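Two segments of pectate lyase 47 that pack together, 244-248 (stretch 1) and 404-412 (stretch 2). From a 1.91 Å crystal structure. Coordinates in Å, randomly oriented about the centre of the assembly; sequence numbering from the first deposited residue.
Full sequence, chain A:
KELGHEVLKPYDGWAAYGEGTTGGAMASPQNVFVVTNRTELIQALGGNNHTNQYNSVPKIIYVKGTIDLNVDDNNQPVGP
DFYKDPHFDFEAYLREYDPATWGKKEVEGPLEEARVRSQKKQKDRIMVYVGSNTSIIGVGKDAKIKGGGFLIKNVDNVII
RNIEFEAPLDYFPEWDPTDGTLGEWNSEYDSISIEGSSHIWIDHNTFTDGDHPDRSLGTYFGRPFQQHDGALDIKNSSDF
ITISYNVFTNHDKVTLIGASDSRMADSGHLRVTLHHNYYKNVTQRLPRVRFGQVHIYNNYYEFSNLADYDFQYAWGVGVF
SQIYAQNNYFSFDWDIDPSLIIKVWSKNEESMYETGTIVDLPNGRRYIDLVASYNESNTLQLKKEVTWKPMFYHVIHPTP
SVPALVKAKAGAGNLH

Stretch 1, residues 244-248: SYNVF
Stretch 2, residues 404-412: ALVKAKAGA

The contact joins the end of a helix to a short loop, with Tyr245 in left-handed angles, that leads into a strand at Val247. Stretch 2 arrives as helix through Lys409, with Lys409 N bonded to Leu405 O at 2.9 Å and Ala410 N to Val406 O at 2.9 Å. Ala410 is the first residue to leave helical angles, at phi/psi -76/149, and Gly411 follows at 99/164. In stretch 1, Tyr245 takes the pair 49/40, after which Asn246 (-106/158), Val247 (-112/131) and Phe248 (-124/113) are extended. The register sets Tyr245 CA 4.2 Å from Ala410 CA and Asn246 CA 4.6 Å from Gly411 CA, so the chains run in the same sense across these pairs.

One hydrogen bond locks this register: Gly411 N donates to Tyr245 O at 2.8 Å, with an almost straight N-H...O angle of 174°. The same oxygen faces two successive residues, bonding Gly411 N and making a lesser CA-H...O contact with Ala410, CA to O 3.5 Å.

Gly411 is required twice over. At its backbone angles a CB would be jammed against the carbonyl oxygen of Ala410, and an ideal CB would also lie 2.7 Å from Val247 CG2, a clash. Without it, Val247 CG2 packs on Gly411 CA at 3.5 Å. Val247 has chi1 168° (t), and its CG2 also lies 3.6 Å from Ala410 O and 4.1 Å from Ala410 CB, the latter an apolar contact between small side chains. Ala410 CB also approaches Asn246 O at 3.9 Å.

Tyr245 loses the most surface to the other stretch. Its CA-to-CB bond points sideways, and chi1 -72° (m) with chi2 -81° sends the ring back obliquely toward the helix, near Lys409 and Leu405. Ala410 N sits at the ring edge, near its plane. Lys409 points its CA-to-CB bond toward stretch 1, and chi values of -49°, -157°, -54° and 178° (m, t, m, t) bring the aliphatic CE to 3.6 Å from Tyr245 CE1, an oblique approach that lets methylene meet ring carbon. One helical turn earlier, Leu405 (t, p; 179°, 62°) starts sideways but its end comes nearer, CD2 reaching 4.2 Å from Tyr245 OH.

Asn246 instead turns its CA-to-CB bond away, chi1 -63° (m) and chi2 -72°, and its amide is hydrogen-bonded elsewhere in the structure. Ser244 (p, 56°) and Phe248 (m, -62°; chi2 92°) are out of reach. The rule to read here combines a backbone bond, glycine for clearance and one aromatic ring set against the helix end.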

# COMPACT_ATOMS: atom_id res chain seq x y z
N SER A 244 -7.68 1.77 -7.95
CA SER A 244 -8.33 2.96 -8.47
C SER A 244 -9.14 3.79 -7.49
O SER A 244 -9.74 3.28 -6.55
CB SER A 244 -9.24 2.55 -9.62
OG SER A 244 -10.17 1.57 -9.19
N TYR A 245 -9.16 5.10 -7.74
CA TYR A 245 -9.92 6.03 -6.93
C TYR A 245 -9.73 5.91 -5.42
O TYR A 245 -10.68 6.03 -4.65
CB TYR A 245 -11.40 5.89 -7.27
CG TYR A 245 -11.74 6.45 -8.63
CD1 TYR A 245 -11.94 7.82 -8.81
CD2 TYR A 245 -11.85 5.62 -9.75
CE1 TYR A 245 -12.25 8.35 -10.06
CE2 TYR A 245 -12.15 6.14 -11.01
CZ TYR A 245 -12.35 7.50 -11.15
OH TYR A 245 -12.65 8.04 -12.39
N ASN A 246 -8.49 5.68 -5.00
CA ASN A 246 -8.17 5.58 -3.58
C ASN A 246 -7.45 6.85 -3.14
O ASN A 246 -6.88 7.57 -3.96
CB ASN A 246 -7.22 4.40 -3.30
CG ASN A 246 -7.84 3.07 -3.66
OD1 ASN A 246 -8.74 2.58 -2.96
ND2 ASN A 246 -7.36 2.48 -4.75
N VAL A 247 -7.49 7.12 -1.84
CA VAL A 247 -6.78 8.26 -1.30
C VAL A 247 -5.66 7.67 -0.45
O VAL A 247 -5.90 6.75 0.34
CB VAL A 247 -7.68 9.13 -0.38
CG1 VAL A 247 -6.81 10.13 0.38
CG2 VAL A 247 -8.72 9.87 -1.20
N PHE A 248 -4.44 8.16 -0.65
CA PHE A 248 -3.29 7.73 0.13
C PHE A 248 -2.74 9.02 0.71
O PHE A 248 -2.25 9.88 -0.02
CB PHE A 248 -2.22 7.08 -0.76
CG PHE A 248 -2.70 5.84 -1.46
CD1 PHE A 248 -3.24 5.91 -2.74
CD2 PHE A 248 -2.61 4.60 -0.83
CE1 PHE A 248 -3.69 4.76 -3.39
CE2 PHE A 248 -3.06 3.44 -1.47
CZ PHE A 248 -3.60 3.52 -2.75
N ALA A 404 -9.44 18.13 -10.22
CA ALA A 404 -10.84 18.30 -9.83
C ALA A 404 -11.56 16.96 -9.72
O ALA A 404 -12.28 16.71 -8.75
CB ALA A 404 -11.55 19.19 -10.85
N LEU A 405 -11.35 16.10 -10.70
CA LEU A 405 -11.98 14.78 -10.72
C LEU A 405 -11.56 13.90 -9.54
O LEU A 405 -12.40 13.35 -8.83
CB LEU A 405 -11.66 14.06 -12.03
CG LEU A 405 -12.24 12.66 -12.14
CD1 LEU A 405 -13.76 12.74 -12.11
CD2 LEU A 405 -11.77 12.01 -13.44
N VAL A 406 -10.25 13.76 -9.35
CA VAL A 406 -9.72 12.92 -8.28
C VAL A 406 -10.09 13.46 -6.90
O VAL A 406 -10.48 12.71 -6.02
CB VAL A 406 -8.19 12.78 -8.40
CG1 VAL A 406 -7.63 12.02 -7.20
CG2 VAL A 406 -7.84 12.05 -9.69
N LYS A 407 -9.98 14.78 -6.71
CA LYS A 407 -10.32 15.35 -5.41
C LYS A 407 -11.79 15.11 -5.08
O LYS A 407 -12.16 14.89 -3.92
CB LYS A 407 -10.01 16.85 -5.39
CG LYS A 407 -8.51 17.14 -5.34
CD LYS A 407 -8.20 18.60 -5.08
CE LYS A 407 -8.46 19.47 -6.29
NZ LYS A 407 -7.91 20.84 -6.10
N ALA A 408 -12.64 15.11 -6.10
CA ALA A 408 -14.07 14.91 -5.91
C ALA A 408 -14.53 13.47 -5.75
O ALA A 408 -15.45 13.20 -4.98
CB ALA A 408 -14.84 15.57 -7.05
N LYS A 409 -13.90 12.54 -6.47
CA LYS A 409 -14.33 11.14 -6.43
C LYS A 409 -13.46 10.10 -5.75
O LYS A 409 -13.93 9.00 -5.45
CB LYS A 409 -14.63 10.67 -7.85
CG LYS A 409 -15.53 11.61 -8.65
CD LYS A 409 -16.23 10.87 -9.79
CE LYS A 409 -15.26 10.14 -10.70
NZ LYS A 409 -15.96 9.40 -11.78
N ALA A 410 -12.19 10.40 -5.51
CA ALA A 410 -11.32 9.42 -4.88
C ALA A 410 -11.57 9.28 -3.38
O ALA A 410 -11.98 10.23 -2.71
CB ALA A 410 -9.85 9.79 -5.11
N GLY A 411 -11.35 8.07 -2.86
CA GLY A 411 -11.50 7.84 -1.44
C GLY A 411 -12.78 7.21 -0.93
O GLY A 411 -13.80 7.16 -1.63
N ALA A 412 -12.71 6.72 0.30
CA ALA A 412 -13.85 6.10 0.95
C ALA A 412 -14.95 7.15 1.13
O ALA A 412 -14.66 8.33 1.38
CB ALA A 412 -13.44 5.51 2.29